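Local atomic coordinates of transcriptional regulator, LacI family (Corynebacterium glutamicum, PDB entry 3H5T), a protein that probably acts as an inositol-dependent transcriptional activator of ino1, binding a palindromic promoter motif and helping to regulate cell wall biogenesis. Residues 9-12 with 13-17; 24-27 with 28-32; 39-42 with 43-47; 84-87 with 88-91; 324-327 with 328-332. All blocks are in the same frame, centred on the assembly; numbering follows the deposited sequence.

Contact 1 of 5, residues 9-12 with 13-17; sequences YGTL and ASIAA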
loop_
_atom_site.group_PDB
_atom_site.type_symbol
_atom_site.label_atom_id
_atom_site.label_comp_id
_atom_site.label_asym_id
_atom_site.label_seq_id
_atom_site.Cartn_x
_atom_site.Cartn_y
_atom_site.Cartn_z
ATOM N N TYR A 9 -21.921 -11.806 -14.758
ATOM C CA TYR A 9 -22.167 -13.092 -15.384
ATOM C C TYR A 9 -23.604 -13.317 -15.877
ATOM O O TYR A 9 -24.567 -12.868 -15.251
ATOM C CB TYR A 9 -21.789 -14.185 -14.388
ATOM C CG TYR A 9 -21.903 -15.573 -14.935
ATOM C CD1 TYR A 9 -20.843 -16.157 -15.631
ATOM C CD2 TYR A 9 -23.083 -16.302 -14.787
ATOM C CE1 TYR A 9 -20.954 -17.429 -16.162
ATOM C CE2 TYR A 9 -23.208 -17.569 -15.313
ATOM C CZ TYR A 9 -22.141 -18.132 -15.998
ATOM O OH TYR A 9 -22.267 -19.401 -16.509
ATOM N N GLY A 10 -23.724 -14.019 -17.003
ATOM C CA GLY A 10 -25.021 -14.338 -17.573
ATOM C C GLY A 10 -25.804 -13.218 -18.235
ATOM O O GLY A 10 -27.011 -13.358 -18.459
ATOM N N THR A 11 -25.129 -12.120 -18.561
ATOM C CA THR A 11 -25.775 -10.974 -19.193
ATOM C C THR A 11 -26.576 -11.306 -20.446
ATOM O O THR A 11 -27.713 -10.870 -20.588
ATOM C CB THR A 11 -24.746 -9.891 -19.545
ATOM O OG1 THR A 11 -24.215 -9.338 -18.335
ATOM C CG2 THR A 11 -25.387 -8.783 -20.374
ATOM N N LEU A 12 -25.992 -12.066 -21.362
ATOM C CA LEU A 12 -26.705 -12.423 -22.583
ATOM C C LEU A 12 -27.936 -13.286 -22.298
ATOM O O LEU A 12 -28.971 -13.124 -22.933
ATOM C CB LEU A 12 -25.757 -13.141 -23.550
ATOM C CG LEU A 12 -25.152 -12.266 -24.654
ATOM C CD1 LEU A 12 -24.541 -11.015 -24.069
ATOM C CD2 LEU A 12 -24.125 -13.070 -25.423
ATOM N N ALA A 13 -27.825 -14.199 -21.337
ATOM C CA ALA A 13 -28.941 -15.065 -20.974
ATOM C C ALA A 13 -30.091 -14.247 -20.362
ATOM O O ALA A 13 -31.262 -14.542 -20.596
ATOM C CB ALA A 13 -28.466 -16.130 -20.002
ATOM N N SER A 14 -29.753 -13.225 -19.576
ATOM C CA SER A 14 -30.754 -12.349 -18.960
ATOM C C SER A 14 -31.526 -11.611 -20.057
ATOM O O SER A 14 -32.752 -11.527 -20.022
ATOM C CB SER A 14 -30.083 -11.310 -18.069
ATOM O OG SER A 14 -29.178 -11.918 -17.179
ATOM N N ILE A 15 -30.793 -11.053 -21.013
ATOM C CA ILE A 15 -31.400 -10.340 -22.127
ATOM C C ILE A 15 -32.339 -11.278 -22.896
ATOM O O ILE A 15 -33.450 -10.897 -23.253
ATOM C CB ILE A 15 -30.310 -9.790 -23.065
ATOM C CG1 ILE A 15 -29.562 -8.656 -22.353
ATOM C CG2 ILE A 15 -30.918 -9.336 -24.373
ATOM C CD1 ILE A 15 -28.375 -8.090 -23.130
ATOM N N ALA A 16 -31.896 -12.507 -23.141
ATOM C CA ALA A 16 -32.733 -13.469 -23.850
ATOM C C ALA A 16 -33.984 -13.774 -23.038
ATOM O O ALA A 16 -35.089 -13.810 -23.582
ATOM C CB ALA A 16 -31.962 -14.759 -24.112
ATOM N N ALA A 17 -33.804 -13.990 -21.737
ATOM C CA ALA A 17 -34.916 -14.301 -20.844
ATOM C C ALA A 17 -35.944 -13.184 -20.796
ATOM O O ALA A 17 -37.145 -13.436 -20.846
ATOM C CB ALA A 17 -34.402 -14.590 -19.436
#
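T11 and I15, one helical turn apart, run side by side and point the same way, so that CG2 of T11 meets CD1 of I15 at 4.1 Å. OG1 of T11 stands beside the backbone N (chi1 -67°), which puts CG2 anti to that N and against the isoleucine, while OG1 donates a hydrogen bond back to Q8 O, just before the helix. The isoleucine chain is extended from CB to CD1 and lies alongside the threonine methyl; both residues are buried, and both pack on Y53.

S14 is oriented quite differently, back toward the start of helix 11-19. Its OG donates to G10 O at 2.9 Å from well above the carbonyl plane, whereas S14 N approaches the same oxygen at 3.0 Å almost in line with C=O. G10 occupies the N-cap position. The regular bonds I15 N to T11 O (3.1 Å) and A16 N to L12 O (3.0 Å) continue the helix.

Two donors of a single serine thus grip the carbonyl of the cap residue, which ties the first turn together on its polar side, while the purely dispersive T11-I15 contact serves the buried side.

Contact 2 of 5, residues 24-27 with 28-32; sequences TTVS and NAYNR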
loop_
_atom_site.group_PDB
_atom_site.type_symbol
_atom_site.label_atom_id
_atom_site.label_comp_id
_atom_site.label_asym_id
_atom_site.label_seq_id
_atom_site.Cartn_x
_atom_site.Cartn_y
_atom_site.Cartn_z
ATOM N N THR A 24 -28.359 -17.277 -28.008
ATOM C CA THR A 24 -27.692 -17.194 -29.304
ATOM C C THR A 24 -28.374 -16.086 -30.113
ATOM O O THR A 24 -27.719 -15.381 -30.891
ATOM C CB THR A 24 -27.775 -18.534 -30.074
ATOM O OG1 THR A 24 -27.097 -19.552 -29.331
ATOM C CG2 THR A 24 -27.115 -18.415 -31.440
ATOM N N THR A 25 -29.687 -15.931 -29.918
ATOM C CA THR A 25 -30.441 -14.892 -30.610
ATOM C C THR A 25 -29.807 -13.554 -30.243
ATOM O O THR A 25 -29.511 -12.731 -31.114
ATOM C CB THR A 25 -31.924 -14.839 -30.164
ATOM O OG1 THR A 25 -32.487 -16.158 -30.146
ATOM C CG2 THR A 25 -32.722 -13.976 -31.122
ATOM N N VAL A 26 -29.595 -13.358 -28.942
ATOM C CA VAL A 26 -28.997 -12.128 -28.419
ATOM C C VAL A 26 -27.588 -11.937 -28.972
ATOM O O VAL A 26 -27.205 -10.833 -29.352
ATOM C CB VAL A 26 -28.926 -12.148 -26.859
ATOM C CG1 VAL A 26 -28.216 -10.880 -26.345
ATOM C CG2 VAL A 26 -30.325 -12.247 -26.277
ATOM N N SER A 27 -26.819 -13.020 -29.013
ATOM C CA SER A 27 -25.458 -12.963 -29.532
ATOM C C SER A 27 -25.442 -12.510 -31.000
ATOM O O SER A 27 -24.662 -11.628 -31.378
ATOM C CB SER A 27 -24.794 -14.333 -29.407
ATOM O OG SER A 27 -23.424 -14.251 -29.735
ATOM N N ASN A 28 -26.306 -13.107 -31.820
ATOM C CA ASN A 28 -26.371 -12.751 -33.233
ATOM C C ASN A 28 -26.584 -11.254 -33.395
ATOM O O ASN A 28 -26.074 -10.636 -34.324
ATOM C CB ASN A 28 -27.491 -13.523 -33.928
ATOM C CG ASN A 28 -27.201 -15.004 -34.010
ATOM O OD1 ASN A 28 -26.056 -15.420 -33.892
ATOM N ND2 ASN A 28 -28.232 -15.807 -34.233
ATOM N N ALA A 29 -27.340 -10.669 -32.477
ATOM C CA ALA A 29 -27.601 -9.241 -32.523
ATOM C C ALA A 29 -26.272 -8.489 -32.538
ATOM O O ALA A 29 -26.167 -7.419 -33.128
ATOM C CB ALA A 29 -28.425 -8.826 -31.309
ATOM N N TYR A 30 -25.259 -9.070 -31.896
ATOM C CA TYR A 30 -23.932 -8.462 -31.805
ATOM C C TYR A 30 -22.914 -8.907 -32.841
ATOM O O TYR A 30 -22.189 -8.072 -33.375
ATOM C CB TYR A 30 -23.335 -8.705 -30.407
ATOM C CG TYR A 30 -24.018 -7.915 -29.316
ATOM C CD1 TYR A 30 -23.630 -6.608 -29.033
ATOM C CD2 TYR A 30 -25.098 -8.447 -28.613
ATOM C CE1 TYR A 30 -24.301 -5.845 -28.086
ATOM C CE2 TYR A 30 -25.774 -7.696 -27.661
ATOM C CZ TYR A 30 -25.370 -6.394 -27.407
ATOM O OH TYR A 30 -26.046 -5.634 -26.488
ATOM N N ASN A 31 -22.867 -10.213 -33.118
ATOM C CA ASN A 31 -21.887 -10.793 -34.045
ATOM C C ASN A 31 -22.376 -11.265 -35.422
ATOM O O ASN A 31 -21.566 -11.476 -36.325
ATOM C CB ASN A 31 -21.180 -11.975 -33.369
ATOM C CG ASN A 31 -20.836 -11.706 -31.913
ATOM O OD1 ASN A 31 -21.591 -12.059 -31.007
ATOM N ND2 ASN A 31 -19.700 -11.075 -31.684
ATOM N N ARG A 32 -23.682 -11.448 -35.580
ATOM C CA ARG A 32 -24.251 -11.919 -36.844
ATOM C C ARG A 32 -25.614 -11.257 -37.059
ATOM O O ARG A 32 -26.650 -11.927 -37.078
ATOM C CB ARG A 32 -24.403 -13.444 -36.797
ATOM C CG ARG A 32 -23.081 -14.199 -36.709
ATOM C CD ARG A 32 -23.278 -15.612 -36.171
ATOM N NE ARG A 32 -24.285 -16.370 -36.917
ATOM C CZ ARG A 32 -24.095 -16.895 -38.126
ATOM N NH1 ARG A 32 -22.926 -16.756 -38.739
ATOM N NH2 ARG A 32 -25.085 -17.539 -38.730
HETATM O O HOH W 1 -23.579 -15.132 -32.483
#
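The second helix of the DNA-binding helix-turn-helix motif, 23-31, which by position is the recognition helix, carries this contact, in which T24 and S27 meet N28, Y30 and N31 over successive turns. The side chains of T24 and N28 cross obliquely: the methyl CG2 of T24 lies 4.0 Å from both OD1 and ND2 of N28, against the end of the carboxamide. The asparagine CG stands beside its own backbone N (chi1 -68°), which swings the amide back over the preceding turn. There OD1 accepts a hydrogen bond from a water at 2.9 Å, and the same water is hydrogen-bonded to S27 OG, bridging two neighbouring polar side chains.

The backbone is less regular toward the C-terminal end of the helix. N28 N bonds to T24 O at 2.8 Å in the usual way, but S27 O has two donors: N31 N, at 2.9 Å and in the carbonyl plane, and Y30 N, at 2.7 Å and well above it. V26 O lies at the edge of the Y30 ring, near its plane, and CG1 of V26 touches CE2 of Y30 at 4.2 Å.

The hydrophobic side of the helix is wedged between the other two helices of the domain. V26 rests on L12, I15 and A16 of helix 11-19, while T25, A29 and Y30 pack on L40, I44 and A48 of helix 38-50; the hydroxyl of T25 is bonded to S22 N at the turn between the first two helices.

Contact 3 of 5, residues 39-42 with 43-47; sequences ELRQ and RILDT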
loop_
_atom_site.group_PDB
_atom_site.type_symbol
_atom_site.label_atom_id
_atom_site.label_comp_id
_atom_site.label_asym_id
_atom_site.label_seq_id
_atom_site.Cartn_x
_atom_site.Cartn_y
_atom_site.Cartn_z
ATOM N N GLU A 39 -35.698 -5.214 -36.720
ATOM C CA GLU A 39 -36.540 -4.879 -35.575
ATOM C C GLU A 39 -36.180 -5.642 -34.292
ATOM O O GLU A 39 -36.207 -5.065 -33.202
ATOM C CB GLU A 39 -38.013 -5.098 -35.918
ATOM C CG GLU A 39 -38.532 -4.202 -37.041
ATOM C CD GLU A 39 -38.269 -4.748 -38.448
ATOM O OE1 GLU A 39 -39.253 -4.947 -39.191
ATOM O OE2 GLU A 39 -37.098 -4.975 -38.822
ATOM N N LEU A 40 -35.850 -6.928 -34.413
ATOM C CA LEU A 40 -35.483 -7.716 -33.240
ATOM C C LEU A 40 -34.076 -7.346 -32.781
ATOM O O LEU A 40 -33.766 -7.412 -31.590
ATOM C CB LEU A 40 -35.546 -9.224 -33.531
ATOM C CG LEU A 40 -35.179 -10.139 -32.341
ATOM C CD1 LEU A 40 -36.184 -9.955 -31.206
ATOM C CD2 LEU A 40 -35.154 -11.613 -32.786
ATOM N N ARG A 41 -33.225 -6.954 -33.723
ATOM C CA ARG A 41 -31.861 -6.580 -33.377
ATOM C C ARG A 41 -31.924 -5.315 -32.533
ATOM O O ARG A 41 -31.274 -5.212 -31.488
ATOM C CB ARG A 41 -31.045 -6.327 -34.639
ATOM C CG ARG A 41 -29.612 -5.924 -34.389
ATOM C CD ARG A 41 -28.863 -5.762 -35.701
ATOM N NE ARG A 41 -27.460 -5.434 -35.466
ATOM C CZ ARG A 41 -27.025 -4.245 -35.066
ATOM N NH1 ARG A 41 -27.881 -3.252 -34.866
ATOM N NH2 ARG A 41 -25.733 -4.056 -34.837
ATOM N N GLN A 42 -32.727 -4.360 -32.985
ATOM C CA GLN A 42 -32.890 -3.105 -32.271
ATOM C C GLN A 42 -33.469 -3.348 -30.877
ATOM O O GLN A 42 -33.020 -2.750 -29.898
ATOM C CB GLN A 42 -33.801 -2.161 -33.055
ATOM C CG GLN A 42 -33.701 -0.741 -32.563
ATOM C CD GLN A 42 -32.259 -0.260 -32.563
ATOM O OE1 GLN A 42 -31.654 -0.078 -33.624
ATOM N NE2 GLN A 42 -31.695 -0.070 -31.372
ATOM N N ARG A 43 -34.464 -4.227 -30.788
ATOM C CA ARG A 43 -35.075 -4.552 -29.500
ATOM C C ARG A 43 -34.046 -5.164 -28.535
ATOM O O ARG A 43 -34.015 -4.836 -27.349
ATOM C CB ARG A 43 -36.243 -5.524 -29.699
ATOM C CG ARG A 43 -37.077 -5.740 -28.447
ATOM C CD ARG A 43 -38.199 -6.717 -28.713
ATOM N NE ARG A 43 -39.100 -6.221 -29.742
ATOM C CZ ARG A 43 -39.950 -5.215 -29.569
ATOM N NH1 ARG A 43 -40.022 -4.592 -28.395
ATOM N NH2 ARG A 43 -40.725 -4.827 -30.576
ATOM N N ILE A 44 -33.209 -6.058 -29.049
ATOM C CA ILE A 44 -32.180 -6.698 -28.239
ATOM C C ILE A 44 -31.164 -5.650 -27.788
ATOM O O ILE A 44 -30.746 -5.640 -26.632
ATOM C CB ILE A 44 -31.462 -7.811 -29.040
ATOM C CG1 ILE A 44 -32.406 -9.003 -29.213
ATOM C CG2 ILE A 44 -30.168 -8.235 -28.334
ATOM C CD1 ILE A 44 -31.940 -9.988 -30.247
ATOM N N LEU A 45 -30.785 -4.764 -28.700
ATOM C CA LEU A 45 -29.832 -3.708 -28.385
ATOM C C LEU A 45 -30.376 -2.709 -27.358
ATOM O O LEU A 45 -29.661 -2.313 -26.436
ATOM C CB LEU A 45 -29.429 -2.972 -29.661
ATOM C CG LEU A 45 -28.624 -3.794 -30.668
ATOM C CD1 LEU A 45 -28.174 -2.883 -31.809
ATOM C CD2 LEU A 45 -27.408 -4.431 -29.976
ATOM N N ASP A 46 -31.636 -2.305 -27.512
ATOM C CA ASP A 46 -32.239 -1.359 -26.582
ATOM C C ASP A 46 -32.438 -2.002 -25.223
ATOM O O ASP A 46 -32.245 -1.354 -24.198
ATOM C CB ASP A 46 -33.582 -0.848 -27.109
ATOM C CG ASP A 46 -33.440 -0.037 -28.384
ATOM O OD1 ASP A 46 -32.371 0.580 -28.599
ATOM O OD2 ASP A 46 -34.409 -0.004 -29.166
ATOM N N THR A 47 -32.838 -3.273 -25.211
ATOM C CA THR A 47 -33.019 -3.987 -23.953
ATOM C C THR A 47 -31.659 -4.064 -23.242
ATOM O O THR A 47 -31.585 -4.016 -22.017
ATOM C CB THR A 47 -33.570 -5.419 -24.185
ATOM O OG1 THR A 47 -34.918 -5.346 -24.662
ATOM C CG2 THR A 47 -33.554 -6.214 -22.901
#
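L40 and I44 form the close-packed side of this helical turn, with CG of L40 against CD1 of I44 at 3.9 Å. The two side chains run at a slant to each other. CG of L40 is anti to the backbone N (chi1 -180°), and of the isoleucine chain it is CD1 that meets it, while CG1 of I44 lies beside L40 O. I44 is buried, reaching V26 and A29 of helix 23-31 as well as L19 of helix 11-19, and L40 leans on T25.

On the outer side the packing gives way to polar groups. Q42, which is exposed, is bent at its second torsion (chi2 54°), bringing NE2 to OD1 of D46 at 2.9 Å. This bond is not straight, with an N-H...O angle of 138°, and it meets the oxygen from above the carboxylate plane. R41 is intermediate between the two sides: its chain is extended to NE, and CZ of its guanidinium group lies 3.7 Å from CD1 of L45, at an oblique tilt, while the arginine also touches P33 and L36.

Beneath both sides runs the regular helix, with I44 N to L40 O at 2.9 Å and D46 N to Q42 O at 2.8 Å. Farther on, R43 O takes both T47 N and T47 OG1, which arrive from opposite faces of its plane.

The buried side therefore depends on dispersion, whereas the solvent side is clipped by a bent bond from a neutral amide donor, which would probably soften the charge of D46 without cancelling it.

Contact 4 of 5, residues 84-87 with 88-91; sequences EDMA and SVDF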
loop_
_atom_site.group_PDB
_atom_site.type_symbol
_atom_site.label_atom_id
_atom_site.label_comp_id
_atom_site.label_asym_id
_atom_site.label_seq_id
_atom_site.Cartn_x
_atom_site.Cartn_y
_atom_site.Cartn_z
ATOM N N GLU A 84 5.375 -7.869 -6.131
ATOM C CA GLU A 84 5.709 -8.821 -5.082
ATOM C C GLU A 84 5.369 -8.364 -3.674
ATOM O O GLU A 84 5.313 -9.181 -2.757
ATOM C CB GLU A 84 7.177 -9.207 -5.183
ATOM C CG GLU A 84 7.504 -9.704 -6.566
ATOM C CD GLU A 84 8.847 -10.384 -6.656
ATOM O OE1 GLU A 84 9.872 -9.801 -6.213
ATOM O OE2 GLU A 84 8.866 -11.511 -7.189
ATOM N N ASP A 85 5.155 -7.064 -3.491
ATOM C CA ASP A 85 4.764 -6.556 -2.182
ATOM C C ASP A 85 3.238 -6.501 -2.273
ATOM O O ASP A 85 2.680 -5.600 -2.891
ATOM C CB ASP A 85 5.326 -5.154 -1.931
ATOM C CG ASP A 85 4.911 -4.602 -0.577
ATOM O OD1 ASP A 85 5.356 -5.154 0.461
ATOM O OD2 ASP A 85 4.126 -3.631 -0.547
ATOM N N MET A 86 2.567 -7.473 -1.667
ATOM C CA MET A 86 1.118 -7.535 -1.756
ATOM C C MET A 86 0.338 -6.260 -1.378
ATOM O O MET A 86 -0.699 -5.978 -1.971
ATOM C CB MET A 86 0.602 -8.751 -0.974
ATOM C CG MET A 86 0.983 -10.100 -1.616
ATOM S SD MET A 86 0.539 -10.281 -3.390
ATOM C CE MET A 86 2.134 -10.055 -4.181
ATOM N N ALA A 87 0.825 -5.489 -0.413
ATOM C CA ALA A 87 0.133 -4.258 -0.037
ATOM C C ALA A 87 0.129 -3.297 -1.239
ATOM O O ALA A 87 -0.870 -2.630 -1.519
ATOM C CB ALA A 87 0.819 -3.608 1.149
ATOM N N SER A 88 1.254 -3.243 -1.946
ATOM C CA SER A 88 1.388 -2.381 -3.108
ATOM C C SER A 88 0.564 -2.907 -4.280
ATOM O O SER A 88 0.045 -2.125 -5.088
ATOM C CB SER A 88 2.862 -2.261 -3.512
ATOM O OG SER A 88 3.609 -1.575 -2.521
ATOM N N VAL A 89 0.440 -4.225 -4.386
ATOM C CA VAL A 89 -0.346 -4.789 -5.475
ATOM C C VAL A 89 -1.833 -4.499 -5.239
ATOM O O VAL A 89 -2.606 -4.387 -6.183
ATOM C CB VAL A 89 -0.119 -6.317 -5.614
ATOM C CG1 VAL A 89 -1.120 -6.908 -6.606
ATOM C CG2 VAL A 89 1.303 -6.594 -6.081
ATOM N N ASP A 90 -2.238 -4.369 -3.983
ATOM C CA ASP A 90 -3.626 -4.067 -3.694
ATOM C C ASP A 90 -3.840 -2.590 -4.000
ATOM O O ASP A 90 -4.903 -2.193 -4.472
ATOM C CB ASP A 90 -3.953 -4.370 -2.228
ATOM C CG ASP A 90 -4.107 -5.863 -1.958
ATOM O OD1 ASP A 90 -4.129 -6.255 -0.768
ATOM O OD2 ASP A 90 -4.210 -6.645 -2.934
ATOM N N PHE A 91 -2.818 -1.779 -3.732
ATOM C CA PHE A 91 -2.890 -0.349 -4.012
ATOM C C PHE A 91 -3.049 -0.164 -5.518
ATOM O O PHE A 91 -3.999 0.477 -5.973
ATOM C CB PHE A 91 -1.618 0.357 -3.540
ATOM C CG PHE A 91 -1.495 1.790 -4.012
ATOM C CD1 PHE A 91 -2.254 2.803 -3.427
ATOM C CD2 PHE A 91 -0.583 2.131 -5.013
ATOM C CE1 PHE A 91 -2.100 4.150 -3.829
ATOM C CE2 PHE A 91 -0.424 3.469 -5.418
ATOM C CZ PHE A 91 -1.186 4.483 -4.821
#
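D85 and S88 meet in a helix N-cap, and the polar contacts are concentrated there. CG of D85 lies anti to the backbone N (chi1 179°), which carries OD2 over the first turn of helix 86-98. OD2 accepts from S88 N at 3.2 Å, reached from above the carboxylate plane, and from S88 OG at 2.9 Å, on the anti side, 18° out of the carboxylate plane. One carboxylate oxygen thus holds both the backbone and the side chain of the serine, and its negative charge would probably interact favourably with the helix dipole. S88 OG is also hydrogen-bonded to Y135 OH, so the cap is linked to strand 132-135.

The backbone bonds follow in order: V89 N to D85 O at 3.0 Å, D90 N to M86 O at 3.0 Å and F91 N to A87 O at 3.1 Å.

Apolar contact is limited to M86 and V89, which lie side by side and point the same way. The methionine chain is bent at both its second and third torsions, curling CE to within 4.0 Å of CG2 of V89.

The start of helix 86-98 is flanked by both parts of the ligand-binding domain. F91 stacks its ring with that of Y135 and touches K324 of helix 321-336; A87 packs on N321, D304 and T306, and D85 reaches N250. D304 and N250 follow strands 299-302 and 244-247 of the five-stranded sheet, whereas strand 132-135 belongs to the seven-stranded one.

Contact 5 of 5, residues 324-327 with 328-332; sequences KGFK and AGETL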
loop_
_atom_site.group_PDB
_atom_site.type_symbol
_atom_site.label_atom_id
_atom_site.label_comp_id
_atom_site.label_asym_id
_atom_site.label_seq_id
_atom_site.Cartn_x
_atom_site.Cartn_y
_atom_site.Cartn_z
ATOM N N LYS A 324 -7.350 3.249 -1.430
ATOM C CA LYS A 324 -6.336 4.301 -1.428
ATOM C C LYS A 324 -5.817 4.513 -2.842
ATOM O O LYS A 324 -5.556 5.638 -3.260
ATOM C CB LYS A 324 -5.178 3.926 -0.508
ATOM C CG LYS A 324 -4.122 5.005 -0.405
ATOM C CD LYS A 324 -2.992 4.590 0.507
ATOM C CE LYS A 324 -2.256 3.381 -0.048
ATOM N NZ LYS A 324 -1.230 2.865 0.914
ATOM N N GLY A 325 -5.682 3.416 -3.577
ATOM C CA GLY A 325 -5.213 3.496 -4.945
ATOM C C GLY A 325 -6.282 4.037 -5.867
ATOM O O GLY A 325 -5.982 4.807 -6.784
ATOM N N PHE A 326 -7.530 3.634 -5.636
ATOM C CA PHE A 326 -8.631 4.117 -6.462
ATOM C C PHE A 326 -8.779 5.622 -6.297
ATOM O O PHE A 326 -8.910 6.349 -7.284
ATOM C CB PHE A 326 -9.954 3.441 -6.087
ATOM C CG PHE A 326 -11.106 3.842 -6.972
ATOM C CD1 PHE A 326 -11.220 3.336 -8.265
ATOM C CD2 PHE A 326 -12.061 4.747 -6.527
ATOM C CE1 PHE A 326 -12.276 3.729 -9.105
ATOM C CE2 PHE A 326 -13.116 5.147 -7.356
ATOM C CZ PHE A 326 -13.220 4.635 -8.647
ATOM N N LYS A 327 -8.762 6.098 -5.057
ATOM C CA LYS A 327 -8.886 7.536 -4.817
ATOM C C LYS A 327 -7.686 8.262 -5.423
ATOM O O LYS A 327 -7.818 9.379 -5.933
ATOM C CB LYS A 327 -8.948 7.853 -3.313
ATOM C CG LYS A 327 -10.149 7.301 -2.581
ATOM C CD LYS A 327 -10.194 7.822 -1.162
ATOM C CE LYS A 327 -11.547 7.530 -0.529
ATOM N NZ LYS A 327 -12.678 8.044 -1.367
ATOM N N ALA A 328 -6.517 7.625 -5.360
ATOM C CA ALA A 328 -5.302 8.223 -5.899
ATOM C C ALA A 328 -5.457 8.470 -7.392
ATOM O O ALA A 328 -5.355 9.605 -7.849
ATOM C CB ALA A 328 -4.108 7.324 -5.630
ATOM N N GLY A 329 -5.716 7.404 -8.144
ATOM C CA GLY A 329 -5.896 7.523 -9.583
ATOM C C GLY A 329 -7.028 8.465 -9.960
ATOM O O GLY A 329 -6.882 9.266 -10.879
ATOM N N GLU A 330 -8.158 8.370 -9.258
ATOM C CA GLU A 330 -9.304 9.248 -9.523
ATOM C C GLU A 330 -8.926 10.701 -9.309
ATOM O O GLU A 330 -9.241 11.567 -10.127
ATOM C CB GLU A 330 -10.484 8.906 -8.610
ATOM C CG GLU A 330 -11.363 7.783 -9.131
ATOM C CD GLU A 330 -12.001 8.128 -10.465
ATOM O OE1 GLU A 330 -12.615 7.229 -11.090
ATOM O OE2 GLU A 330 -11.886 9.304 -10.888
ATOM N N THR A 331 -8.249 10.966 -8.199
ATOM C CA THR A 331 -7.825 12.315 -7.884
ATOM C C THR A 331 -6.938 12.821 -9.014
ATOM O O THR A 331 -7.078 13.959 -9.456
ATOM C CB THR A 331 -7.050 12.343 -6.565
ATOM O OG1 THR A 331 -7.902 11.884 -5.513
ATOM C CG2 THR A 331 -6.578 13.738 -6.244
ATOM N N LEU A 332 -6.035 11.966 -9.488
ATOM C CA LEU A 332 -5.131 12.351 -10.566
ATOM C C LEU A 332 -5.917 12.718 -11.825
ATOM O O LEU A 332 -5.740 13.811 -12.379
ATOM C CB LEU A 332 -4.140 11.219 -10.873
ATOM C CG LEU A 332 -3.091 11.522 -11.955
ATOM C CD1 LEU A 332 -2.345 12.787 -11.594
ATOM C CD2 LEU A 332 -2.118 10.365 -12.094
#
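E330 lies along the ring of F326, one turn earlier, and the two side chains point the same way. CG of the glutamate sits over one face of the ring, 3.9 Å from its centroid and 22° off the ring normal, displaced toward the rim: a CH-pi contact. The chain of E330 bends at its second torsion (chi2 -62°), and the carboxylate plane is turned 64° from the ring. OE1 approaches F326 CZ at 3.6 Å. The E330 N to F326 O bond, at 2.9 Å, keeps the two residues in step.

K327 contributes mainly through its backbone. Its carbonyl oxygen accepts from T331 N at 2.8 Å and also from T331 OG1, the two donors arriving from opposite faces of the carbonyl plane; the hydroxyl bond is modelled unusually short, so its length is doubtful. The lysine side chain itself packs on I169 and L347.

A328 is buried. Its N bonds to K324 O at 3.0 Å, and its small CB tucks against that turn while facing I169 of strand 168-171. K324 extends beyond the turn, its NZ in a salt bridge with D158 and hydrogen-bonded to N321.

Helix 321-336 packs on strands 168-171 and 344-352 through K327 and A328, with helix 86-98 alongside, its A98 meeting F326 and E330. Such helix-on-sheet layering is characteristic of the alpha/beta periplasmic-binding-protein fold shared by LacI-family regulators.

In the fold
From the N terminus, contacts 1, 2 and 3 come in series on helices 11-19, 23-31 and 38-50. Each closes only a turn or two within its own helix; none nests in or crosses another. The three centres lie 10 to 14 Å apart and touch through V26, I15 and I44, whose side chains build the small core of the DNA-binding domain. Contacts 4 and 5 follow in the ligand-binding domain, their centres about 15 Å apart; F91 packs on K324, G325 and A328 and so joins helices 86-98 and 321-336. The nearest atoms of contacts 1 and 5 are still about 19 Å apart, so the two groups do not meet directly.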